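PDB 1XG2: pectinesterase inhibitor from Actinidia chinensis, which inhibits pectin methylesterase, the enzyme with which it is complexed in this crystal, and may take part in regulating fruit ripening. Local coordinates for residues Ile55-Leu59 and Pro126-His130; Ile44-Ala49 and Lys135-Cys140; Glu8-Thr13 and Val145-Leu149; Gly38-Asp43 and Ala89-Thr94. The contacts are given in a common frame with arbitrary orientation. Where two conformers were deposited one is given. Residue numbers count along the deposited sequence, not the author numbering.

All four contacts belong to one elongated helical protein. Interactions 1 and 2 join helix 34-60 to helix 127-149, with centres about 15 Å apart; the centre of interaction 2 lies about 3 Å from the centre of the chain, that of interaction 1 about 16 Å. Interaction 4, on helix 34-60 and helix 66-95, and interaction 3, on the N-terminal segment and the end of helix 127-149, lie across the chain's centre from interaction 1 and touch through Ile146, which packs on Gly38 and Ser41. Along the chain, interaction 1 nests within 2 and 2 within 3, while 4 crosses 1 and 2 and lies within 3. They join three bundle helices and dock the N-terminal segment on helix 127-149.

Interaction 1. Residues Ile55-Leu59 and Pro126-His130; sequences IIASL and PTQLH
Residues 55-59 form one turn of helix 34-60, closed by Leu59 N to Ile55 O at 3.0 Å; at 126-130 the helix starts at Thr127, after the N-cap residue Pro126, which has phi/psi of -63/136° and whose O accepts His130 N at 3.0 Å. CA of Ile56 lies 7.5 Å from CA of Leu129, and CA of Leu59 lies 8.7 Å from CA of Pro126, so the two segments run antiparallel. Ile55, Ile56 and Leu59 all adopt the mt rotamer. Ile55 points its CA-to-CB bond toward the other segment and rests CG2 against CD of Gln128, 3.7 Å away, where the extended Gln128 (chi1 and chi2 both t) reaches across. Ile56 leaves its backbone sideways, but its end turns inward, bringing CG1 to 3.7 Å from CD1 of Leu129, which is in the tp rotamer. One turn after Ile55, Leu59 inserts among three residues: its CD1 is 4.1 Å from Pro126 CG and 4.2 Å from Leu129 CB, while its CD2 is 4.2 Å from Gln128 NE2. No hydrogen bond crosses the gap; the join is van der Waals packing. Tyr72 of helix 66-95 touches both Leu59 and Pro126, and Phe119 packs on Leu129. This is mostly apolar packing, edged by the Gln128 side chain, near one end of a four-helix bundle, where the last helix begins.

Interaction 2. Residues Ile44-Ala49 and Lys135-Cys140; sequences IAQASA and KLEDLC
Two regular alpha-helical segments run antiparallel, with 166° between their N-to-C directions and short axes approaching to 9.0 Å. The register centres on Ala45 and Leu139, whose CA atoms are only 5.3 Å apart, a closeness that the small alanine permits. Ala45 CB meets Leu139 CB at 4.0 Å and Cys140 SG at 4.3 Å. Leu139, mt, also reaches Ser48 CB with CD1 at 3.6 Å and Ile44 CG2 with CD2 at 3.8 Å. Leu136 takes the tp rotamer, bringing CD1 to 3.5 Å from Ala45 O and 4.1 Å from Ala49 CB. At the edge, a water bridges the helices: it lies 2.7 Å from Ser48 OG, whose chi1 is t, and accepts a hydrogen bond from Lys135 NZ at 3.2 Å. Ala49 packs on Ile83 of helix 66-95, and Cys140 on Ala108 of helix 98-118. Small residues facing leucines let these two antiparallel helices come close, packing typical of a four-helix bundle interior, and the contact forms part of its buried core.

Interaction 3. Residues Glu8-Thr13 and Val145-Leu149; sequences EICPKT and VISNL
Val145 is the main bump. Its CA lies 6.2 Å from that of Ile9, and its CA-to-CB bond points into a hollow lined by Ile9, Lys12 and Thr13. Chi1 near 166° puts CG1 3.7 Å from Ile9 O and 3.9 Å from Lys12 CB, while CG2 sits 3.7 Å from Lys12 O and 3.9 Å from Thr13 CG2. Residues 8-9 are helical and 10-12 form a 3-10 turn, with Lys12 N bonded to Ile9 O at 3.0 Å; residues 145-149 are an alpha-helical turn. In return, Ile9 (mt) wedges between Ile146 and Leu149: its CD1 is 3.7 Å from Ile146 CG1 and its CG1 3.7 Å from Leu149 CD1. Leu149 (mt) also brings CD1 to 3.9 Å from Glu8 O, an oxygen that accepts Lys12 NZ at 2.7 Å. Cys10 faces away, disulfide-bonded to Cys19, and Asn148 ND2 donates to Asn190 O of the pectinesterase chain. Here the N-terminal extension of a PMEI-family inhibitor packs onto its helical bundle, where Val145 and Asn148 also touch the enzyme.

Interaction 4. Residues Gly38-Asp43 and Ala89-Thr94; sequences GQFSID and AKQFLT
The polar part of this contact centres on Lys90 and Gln39, whose CA atoms, 6.3 Å apart, set the register of two antiparallel alpha-helical segments; the short axes approach to 10.0 Å with 176° between their N-to-C directions. Lys90, curled by chi3 and chi4 both p, donates from NZ to Gln39 OE1 at 2.8 Å and to Asp43 OD1 at 2.7 Å, the latter a salt bridge. Gln39, with chi1 and chi2 both m, bends across so that its NE2 donates to Lys90 O at 3.2 Å. That same oxygen accepts Thr94 OG1 at 3.0 Å. Apolar packing lies beside this network. Ile42, mt, sets CD1 4.0 Å from Ala89 CB and 3.9 Å from Leu93 CD2, while its CG2 meets Lys90 CG at 3.6 Å. Close backbone packing completes the fit: Leu93, in the tp rotamer, brings CD2 to 3.5 Å from Gly38 C and 3.4 Å from Gln39 N. A beta carbon on Gly38 would clash with that methyl. Helices 34-60 and 66-95 thus pair within the four-helix bundle, with Leu101 of helix 98-118 covering Ile42 and Ala89, and Val143 of helix 127-149 closing on Ile42.

Interaction 1. Residues Ile55-Leu59 and Pro126-His130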
loop_
_atom_site.group_PDB
_atom_site.type_symbol
_atom_site.label_atom_id
_atom_site.label_comp_id
_atom_site.label_asym_id
_atom_site.label_seq_id
_atom_site.Cartn_x
_atom_site.Cartn_y
_atom_site.Cartn_z
ATOM N N ILE B 55 7.575 23.168 -6.555
ATOM C CA ILE B 55 8.113 23.591 -5.269
ATOM C C ILE B 55 9.191 22.619 -4.796
ATOM O O ILE B 55 10.254 23.035 -4.333
ATOM C CB ILE B 55 7.001 23.720 -4.215
ATOM C CG1 ILE B 55 6.152 24.952 -4.531
ATOM C CG2 ILE B 55 7.609 23.787 -2.797
ATOM C CD1 ILE B 55 4.859 25.044 -3.722
ATOM N N ILE B 56 8.924 21.325 -4.923
ATOM C CA ILE B 56 9.898 20.313 -4.513
ATOM C C ILE B 56 11.149 20.388 -5.382
ATOM O O ILE B 56 12.257 20.326 -4.869
ATOM C CB ILE B 56 9.277 18.891 -4.553
ATOM C CG1 ILE B 56 8.157 18.782 -3.512
ATOM C CG2 ILE B 56 10.321 17.854 -4.262
ATOM C CD1 ILE B 56 7.132 17.675 -3.827
ATOM N N ALA B 57 10.972 20.525 -6.687
ATOM C CA ALA B 57 12.114 20.645 -7.592
ATOM C C ALA B 57 12.983 21.846 -7.168
ATOM O O ALA B 57 14.215 21.758 -7.123
ATOM C CB ALA B 57 11.637 20.789 -9.005
ATOM N N SER B 58 12.328 22.939 -6.787
ATOM C CA SER B 58 13.032 24.161 -6.385
ATOM C C SER B 58 13.799 23.964 -5.072
ATOM O O SER B 58 14.949 24.390 -4.959
ATOM C CB SER B 58 12.039 25.342 -6.317
ATOM O OG SER B 58 12.682 26.578 -6.056
ATOM N N LEU B 59 13.191 23.278 -4.100
ATOM C CA LEU B 59 13.851 22.962 -2.830
ATOM C C LEU B 59 15.074 22.052 -3.001
ATOM O O LEU B 59 16.092 22.248 -2.334
ATOM C CB LEU B 59 12.855 22.313 -1.858
ATOM C CG LEU B 59 11.743 23.242 -1.364
ATOM C CD1 LEU B 59 10.622 22.476 -0.674
ATOM C CD2 LEU B 59 12.311 24.292 -0.422
ATOM N N PRO B 126 10.600 21.661 5.297
ATOM C CA PRO B 126 10.287 23.082 5.135
ATOM C C PRO B 126 8.794 23.322 5.322
ATOM O O PRO B 126 7.977 22.538 4.833
ATOM C CB PRO B 126 10.715 23.383 3.703
ATOM C CG PRO B 126 11.599 22.279 3.319
ATOM C CD PRO B 126 11.145 21.080 4.064
ATOM N N THR B 127 8.456 24.374 6.059
ATOM C CA THR B 127 7.069 24.764 6.277
ATOM C C THR B 127 6.268 24.834 4.987
ATOM O O THR B 127 5.133 24.373 4.955
ATOM C CB THR B 127 7.010 26.117 6.996
ATOM O OG1 THR B 127 7.609 25.976 8.289
ATOM C CG2 THR B 127 5.566 26.496 7.305
ATOM N N GLN B 128 6.860 25.399 3.936
ATOM C CA GLN B 128 6.217 25.513 2.621
ATOM C C GLN B 128 5.711 24.157 2.109
ATOM O O GLN B 128 4.620 24.049 1.542
ATOM C CB GLN B 128 7.205 26.081 1.595
ATOM C CG GLN B 128 6.568 26.408 0.254
ATOM C CD GLN B 128 7.519 26.962 -0.804
ATOM O OE1 GLN B 128 7.053 27.611 -1.739
ATOM N NE2 GLN B 128 8.818 26.686 -0.692
ATOM N N LEU B 129 6.536 23.134 2.271
ATOM C CA LEU B 129 6.189 21.799 1.795
ATOM C C LEU B 129 5.180 21.143 2.735
ATOM O O LEU B 129 4.261 20.467 2.282
ATOM C CB LEU B 129 7.452 20.956 1.661
ATOM C CG LEU B 129 7.292 19.537 1.121
ATOM C CD1 LEU B 129 6.581 19.546 -0.209
ATOM C CD2 LEU B 129 8.673 18.897 1.006
ATOM N N HIS B 130 5.357 21.312 4.042
ATOM C CA HIS B 130 4.381 20.800 4.998
ATOM C C HIS B 130 2.984 21.339 4.643
ATOM O O HIS B 130 2.027 20.579 4.566
ATOM C CB HIS B 130 4.787 21.127 6.442
ATOM C CG HIS B 130 3.749 20.770 7.457
ATOM N ND1 HIS B 130 3.182 19.517 7.529
ATOM C CD2 HIS B 130 3.166 21.504 8.435
ATOM C CE1 HIS B 130 2.299 19.492 8.512
ATOM N NE2 HIS B 130 2.269 20.685 9.078
#

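Interaction 2. Residues Ile44-Ala49 and Lys135-Cys140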
loop_
_atom_site.group_PDB
_atom_site.type_symbol
_atom_site.label_atom_id
_atom_site.label_comp_id
_atom_site.label_asym_id
_atom_site.label_seq_id
_atom_site.Cartn_x
_atom_site.Cartn_y
_atom_site.Cartn_z
ATOM N N ILE B 44 -8.850 20.849 -9.335
ATOM C CA ILE B 44 -8.237 21.650 -8.287
ATOM C C ILE B 44 -7.116 20.887 -7.594
ATOM O O ILE B 44 -6.035 21.435 -7.369
ATOM C CB ILE B 44 -9.304 22.071 -7.236
ATOM C CG1 ILE B 44 -10.305 23.063 -7.843
ATOM C CG2 ILE B 44 -8.650 22.681 -6.026
ATOM C CD1 ILE B 44 -9.770 24.447 -8.032
ATOM N N ALA B 45 -7.382 19.625 -7.248
ATOM C CA ALA B 45 -6.391 18.808 -6.580
ATOM C C ALA B 45 -5.174 18.552 -7.464
ATOM O O ALA B 45 -4.045 18.657 -6.994
ATOM C CB ALA B 45 -6.998 17.502 -6.122
ATOM N N GLN B 46 -5.394 18.228 -8.739
ATOM C CA GLN B 46 -4.282 17.985 -9.652
ATOM C C GLN B 46 -3.407 19.227 -9.882
ATOM O O GLN B 46 -2.178 19.134 -9.942
ATOM C CB GLN B 46 -4.760 17.461 -11.009
ATOM C CG GLN B 46 -3.602 16.794 -11.774
ATOM C CD GLN B 46 -4.005 16.211 -13.110
ATOM O OE1 GLN B 46 -3.557 15.115 -13.476
ATOM N NE2 GLN B 46 -4.834 16.933 -13.844
ATOM N N ALA B 47 -4.045 20.385 -10.004
ATOM C CA ALA B 47 -3.318 21.650 -10.169
ATOM C C ALA B 47 -2.427 21.955 -8.960
ATOM O O ALA B 47 -1.310 22.472 -9.109
ATOM C CB ALA B 47 -4.311 22.799 -10.424
ATOM N N SER B 48 -2.923 21.649 -7.764
ATOM C CA SER B 48 -2.141 21.822 -6.544
ATOM C C SER B 48 -0.940 20.879 -6.545
ATOM O O SER B 48 0.186 21.301 -6.273
ATOM C CB SER B 48 -3.005 21.568 -5.306
ATOM O OG SER B 48 -2.262 21.787 -4.122
ATOM N N ALA B 49 -1.178 19.607 -6.864
ATOM C CA ALA B 49 -0.094 18.629 -6.937
ATOM C C ALA B 49 0.963 19.081 -7.938
ATOM O O ALA B 49 2.147 18.917 -7.699
ATOM C CB ALA B 49 -0.634 17.234 -7.316
ATOM N N LYS B 135 -2.433 20.629 2.074
ATOM C CA LYS B 135 -3.372 21.150 1.097
ATOM C C LYS B 135 -3.803 20.068 0.095
ATOM O O LYS B 135 -4.973 19.950 -0.219
ATOM C CB LYS B 135 -2.783 22.345 0.358
ATOM C CG LYS B 135 -3.796 23.082 -0.481
ATOM C CD LYS B 135 -3.136 24.109 -1.367
ATOM C CE LYS B 135 -3.877 25.452 -1.383
ATOM N NZ LYS B 135 -3.783 26.060 -2.761
ATOM N N LEU B 136 -2.860 19.282 -0.405
ATOM C CA LEU B 136 -3.230 18.229 -1.335
ATOM C C LEU B 136 -4.143 17.243 -0.633
ATOM O O LEU B 136 -5.087 16.749 -1.227
ATOM C CB LEU B 136 -2.010 17.490 -1.860
ATOM C CG LEU B 136 -2.349 16.409 -2.888
ATOM C CD1 LEU B 136 -3.135 17.003 -4.037
ATOM C CD2 LEU B 136 -1.066 15.728 -3.385
ATOM N N GLU B 137 -3.838 16.949 0.624
ATOM C CA GLU B 137 -4.639 16.018 1.410
ATOM C C GLU B 137 -6.066 16.545 1.547
ATOM O O GLU B 137 -7.032 15.816 1.301
ATOM C CB GLU B 137 -4.012 15.786 2.785
ATOM C CG GLU B 137 -2.784 14.888 2.776
ATOM C CD GLU B 137 -2.160 14.732 4.150
ATOM O OE1 GLU B 137 -2.571 15.446 5.087
ATOM O OE2 GLU B 137 -1.253 13.894 4.295
ATOM N N ASP B 138 -6.198 17.824 1.885
ATOM C CA ASP B 138 -7.512 18.456 2.062
ATOM C C ASP B 138 -8.302 18.457 0.749
ATOM O O ASP B 138 -9.515 18.207 0.728
ATOM C CB ASP B 138 -7.352 19.881 2.615
ATOM C CG ASP B 138 -6.776 19.908 4.024
ATOM O OD1 ASP B 138 -6.319 20.987 4.501
ATOM O OD2 ASP B 138 -6.736 18.896 4.744
ATOM N N LEU B 139 -7.615 18.740 -0.353
ATOM C CA LEU B 139 -8.253 18.817 -1.653
ATOM C C LEU B 139 -8.681 17.448 -2.145
ATOM O O LEU B 139 -9.762 17.306 -2.716
ATOM C CB LEU B 139 -7.317 19.458 -2.678
ATOM C CG LEU B 139 -7.069 20.941 -2.401
ATOM C CD1 LEU B 139 -6.082 21.532 -3.404
ATOM C CD2 LEU B 139 -8.379 21.705 -2.370
ATOM N N CYS B 140 -7.824 16.454 -1.925
ATOM C CA CYS B 140 -8.125 15.080 -2.333
ATOM C C CYS B 140 -9.292 14.536 -1.514
ATOM O O CYS B 140 -10.083 13.715 -1.991
ATOM C CB CYS B 140 -6.905 14.191 -2.178
ATOM S SG CYS B 140 -5.656 14.379 -3.478
HETATM O O HOH W 1 -1.502 24.385 -4.193
#

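Interaction 3. Residues Glu8-Thr13 and Val145-Leu149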
loop_
_atom_site.group_PDB
_atom_site.type_symbol
_atom_site.label_atom_id
_atom_site.label_comp_id
_atom_site.label_asym_id
_atom_site.label_seq_id
_atom_site.Cartn_x
_atom_site.Cartn_y
_atom_site.Cartn_z
ATOM N N GLU B 8 -23.645 18.788 1.832
ATOM C CA GLU B 8 -23.326 17.377 2.054
ATOM C C GLU B 8 -21.855 17.038 1.916
ATOM O O GLU B 8 -21.412 15.998 2.409
ATOM C CB GLU B 8 -24.097 16.507 1.068
ATOM C CG GLU B 8 -25.601 16.622 1.199
ATOM C CD GLU B 8 -26.304 15.623 0.302
ATOM O OE1 GLU B 8 -27.223 16.022 -0.420
ATOM O OE2 GLU B 8 -25.903 14.445 0.321
ATOM N N ILE B 9 -21.109 17.883 1.211
ATOM C CA ILE B 9 -19.709 17.601 0.908
ATOM C C ILE B 9 -18.790 18.203 1.951
ATOM O O ILE B 9 -18.076 17.489 2.643
ATOM C CB ILE B 9 -19.344 18.126 -0.498
ATOM C CG1 ILE B 9 -20.144 17.385 -1.570
ATOM C CG2 ILE B 9 -17.864 17.916 -0.776
ATOM C CD1 ILE B 9 -20.122 18.090 -2.931
ATOM N N CYS B 10 -18.816 19.528 2.071
ATOM C CA CYS B 10 -17.816 20.217 2.874
ATOM C C CYS B 10 -17.743 19.767 4.345
ATOM O O CYS B 10 -16.647 19.537 4.838
ATOM C CB CYS B 10 -17.951 21.738 2.717
ATOM S SG CYS B 10 -17.447 22.178 1.041
ATOM N N PRO B 11 -18.866 19.617 5.041
ATOM C CA PRO B 11 -18.830 19.123 6.438
ATOM C C PRO B 11 -18.188 17.741 6.655
ATOM O O PRO B 11 -17.727 17.468 7.761
ATOM C CB PRO B 11 -20.304 19.074 6.845
ATOM C CG PRO B 11 -20.994 19.983 5.905
ATOM C CD PRO B 11 -20.234 19.945 4.603
ATOM N N LYS B 12 -18.162 16.901 5.623
ATOM C CA LYS B 12 -17.543 15.573 5.699
ATOM C C LYS B 12 -16.044 15.575 5.394
ATOM O O LYS B 12 -15.393 14.540 5.542
ATOM C CB LYS B 12 -18.246 14.605 4.736
ATOM C CG LYS B 12 -19.622 14.146 5.180
ATOM C CD LYS B 12 -20.304 13.326 4.074
ATOM C CE LYS B 12 -21.778 13.084 4.366
ATOM N NZ LYS B 12 -22.637 14.280 4.098
ATOM N N THR B 13 -15.494 16.693 4.924
ATOM C CA THR B 13 -14.070 16.758 4.637
ATOM C C THR B 13 -13.297 17.154 5.882
ATOM O O THR B 13 -13.853 17.687 6.839
ATOM C CB THR B 13 -13.729 17.798 3.507
ATOM O OG1 THR B 13 -14.009 19.137 3.956
ATOM C CG2 THR B 13 -14.592 17.608 2.272
ATOM N N VAL B 145 -14.877 12.437 -0.700
ATOM C CA VAL B 145 -16.227 12.587 -0.165
ATOM C C VAL B 145 -17.246 12.495 -1.307
ATOM O O VAL B 145 -18.269 11.812 -1.206
ATOM C CB VAL B 145 -16.376 13.903 0.615
ATOM C CG1 VAL B 145 -17.871 14.226 0.880
ATOM C CG2 VAL B 145 -15.626 13.814 1.918
ATOM N N ILE B 146 -16.946 13.148 -2.413
ATOM C CA ILE B 146 -17.848 13.135 -3.542
ATOM C C ILE B 146 -17.940 11.700 -4.088
ATOM O O ILE B 146 -19.036 11.225 -4.399
ATOM C CB ILE B 146 -17.384 14.158 -4.599
ATOM C CG1 ILE B 146 -17.604 15.589 -4.090
ATOM C CG2 ILE B 146 -18.137 13.990 -5.899
ATOM C CD1 ILE B 146 -17.000 16.645 -4.987
ATOM N N SER B 147 -16.812 10.993 -4.151
ATOM C CA SER B 147 -16.820 9.601 -4.648
ATOM C C SER B 147 -17.728 8.696 -3.798
ATOM O O SER B 147 -18.297 7.721 -4.318
ATOM C CB SER B 147 -15.402 9.003 -4.730
ATOM O OG SER B 147 -14.912 8.601 -3.446
ATOM N N ASN B 148 -17.860 8.993 -2.507
ATOM C CA ASN B 148 -18.719 8.190 -1.638
ATOM C C ASN B 148 -20.190 8.611 -1.696
ATOM O O ASN B 148 -21.058 7.805 -1.411
ATOM C CB ASN B 148 -18.226 8.194 -0.185
ATOM C CG ASN B 148 -16.823 7.600 -0.031
ATOM O OD1 ASN B 148 -16.397 6.758 -0.835
ATOM N ND2 ASN B 148 -16.105 8.040 0.982
ATOM N N LEU B 149 -20.461 9.859 -2.058
ATOM C CA LEU B 149 -21.836 10.335 -2.227
ATOM C C LEU B 149 -22.459 9.884 -3.557
ATOM O O LEU B 149 -23.680 9.757 -3.657
ATOM C CB LEU B 149 -21.900 11.859 -2.151
ATOM C CG LEU B 149 -21.579 12.507 -0.810
ATOM C CD1 LEU B 149 -21.500 14.015 -1.001
ATOM C CD2 LEU B 149 -22.618 12.133 0.239
#

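Interaction 4. Residues Gly38-Asp43 and Ala89-Thr94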
loop_
_atom_site.group_PDB
_atom_site.type_symbol
_atom_site.label_atom_id
_atom_site.label_comp_id
_atom_site.label_asym_id
_atom_site.label_seq_id
_atom_site.Cartn_x
_atom_site.Cartn_y
_atom_site.Cartn_z
ATOM N N GLY B 38 -17.386 16.886 -8.682
ATOM C CA GLY B 38 -16.288 15.927 -8.705
ATOM C C GLY B 38 -15.177 16.273 -9.683
ATOM O O GLY B 38 -14.009 16.307 -9.311
ATOM N N GLN B 39 -15.538 16.545 -10.933
ATOM C CA GLN B 39 -14.541 16.881 -11.945
ATOM C C GLN B 39 -13.820 18.172 -11.588
ATOM O O GLN B 39 -12.618 18.294 -11.778
ATOM C CB GLN B 39 -15.168 17.003 -13.340
ATOM C CG GLN B 39 -15.738 15.699 -13.922
ATOM C CD GLN B 39 -14.678 14.654 -14.318
ATOM O OE1 GLN B 39 -13.479 14.862 -14.077
ATOM N NE2 GLN B 39 -15.100 13.558 -14.910
ATOM N N PHE B 40 -14.559 19.123 -11.032
ATOM C CA PHE B 40 -13.978 20.403 -10.660
ATOM C C PHE B 40 -12.959 20.186 -9.552
ATOM O O PHE B 40 -11.851 20.737 -9.582
ATOM C CB PHE B 40 -15.079 21.364 -10.194
ATOM C CG PHE B 40 -14.581 22.722 -9.849
ATOM C CD1 PHE B 40 -14.323 23.648 -10.847
ATOM C CD2 PHE B 40 -14.342 23.071 -8.530
ATOM C CE1 PHE B 40 -13.843 24.918 -10.538
ATOM C CE2 PHE B 40 -13.848 24.340 -8.215
ATOM C CZ PHE B 40 -13.612 25.264 -9.222
ATOM N N SER B 41 -13.349 19.358 -8.594
ATOM C CA SER B 41 -12.528 19.103 -7.421
ATOM C C SER B 41 -11.285 18.301 -7.791
ATOM O O SER B 41 -10.193 18.532 -7.289
ATOM C CB SER B 41 -13.370 18.325 -6.410
ATOM O OG SER B 41 -14.318 19.354 -5.775
ATOM N N ILE B 42 -11.367 17.386 -8.758
ATOM C CA ILE B 42 -10.165 16.681 -9.214
ATOM C C ILE B 42 -9.220 17.685 -9.875
ATOM O O ILE B 42 -8.031 17.659 -9.628
ATOM C CB ILE B 42 -10.500 15.515 -10.192
ATOM C CG1 ILE B 42 -11.321 14.432 -9.504
ATOM C CG2 ILE B 42 -9.219 14.881 -10.748
ATOM C CD1 ILE B 42 -12.020 13.492 -10.497
ATOM N N ASP B 43 -9.760 18.570 -10.699
ATOM C CA ASP B 43 -8.955 19.574 -11.397
ATOM C C ASP B 43 -8.179 20.433 -10.408
ATOM O O ASP B 43 -6.997 20.684 -10.605
ATOM C CB ASP B 43 -9.829 20.483 -12.261
ATOM C CG ASP B 43 -10.343 19.802 -13.522
ATOM O OD1 ASP B 43 -9.986 18.622 -13.808
ATOM O OD2 ASP B 43 -11.142 20.390 -14.279
ATOM N N ALA B 89 -8.307 9.485 -12.316
ATOM C CA ALA B 89 -9.532 9.725 -11.561
ATOM C C ALA B 89 -10.595 10.415 -12.416
ATOM O O ALA B 89 -11.770 10.084 -12.325
ATOM C CB ALA B 89 -9.233 10.561 -10.311
ATOM N N LYS B 90 -10.196 11.361 -13.258
ATOM C CA LYS B 90 -11.172 12.029 -14.132
ATOM C C LYS B 90 -11.915 11.034 -15.038
ATOM O O LYS B 90 -13.132 11.116 -15.212
ATOM C CB LYS B 90 -10.501 13.089 -15.006
ATOM C CG LYS B 90 -9.903 14.269 -14.231
ATOM C CD LYS B 90 -9.496 15.432 -15.149
ATOM C CE LYS B 90 -10.707 16.176 -15.800
ATOM N NZ LYS B 90 -11.696 16.826 -14.861
ATOM N N GLN B 91 -11.172 10.111 -15.634
ATOM C CA GLN B 91 -11.759 9.143 -16.566
ATOM C C GLN B 91 -12.683 8.181 -15.833
ATOM O O GLN B 91 -13.728 7.800 -16.341
ATOM C CB GLN B 91 -10.665 8.343 -17.282
ATOM C CG GLN B 91 -9.724 9.148 -18.181
ATOM C CD GLN B 91 -8.567 8.284 -18.741
ATOM O OE1 GLN B 91 -8.485 8.052 -19.955
ATOM N NE2 GLN B 91 -7.683 7.805 -17.854
ATOM N N PHE B 92 -12.287 7.778 -14.628
ATOM C CA PHE B 92 -13.104 6.880 -13.823
ATOM C C PHE B 92 -14.432 7.550 -13.437
ATOM O O PHE B 92 -15.496 6.921 -13.470
ATOM C CB PHE B 92 -12.342 6.440 -12.555
ATOM C CG PHE B 92 -11.231 5.451 -12.802
ATOM C CD1 PHE B 92 -9.945 5.702 -12.321
ATOM C CD2 PHE B 92 -11.464 4.262 -13.482
ATOM C CE1 PHE B 92 -8.915 4.800 -12.535
ATOM C CE2 PHE B 92 -10.433 3.342 -13.683
ATOM C CZ PHE B 92 -9.162 3.614 -13.212
ATOM N N LEU B 93 -14.378 8.829 -13.084
ATOM C CA LEU B 93 -15.595 9.557 -12.729
ATOM C C LEU B 93 -16.544 9.629 -13.948
ATOM O O LEU B 93 -17.739 9.376 -13.818
ATOM C CB LEU B 93 -15.253 10.951 -12.184
ATOM C CG LEU B 93 -16.396 11.892 -11.789
ATOM C CD1 LEU B 93 -17.409 11.227 -10.886
ATOM C CD2 LEU B 93 -15.826 13.152 -11.120
ATOM N N THR B 94 -15.991 9.937 -15.117
ATOM C CA THR B 94 -16.760 10.004 -16.370
ATOM C C THR B 94 -17.456 8.684 -16.679
ATOM O O THR B 94 -18.616 8.655 -17.080
ATOM C CB THR B 94 -15.828 10.361 -17.523
ATOM O OG1 THR B 94 -15.219 11.641 -17.285
ATOM C CG2 THR B 94 -16.619 10.524 -18.852
#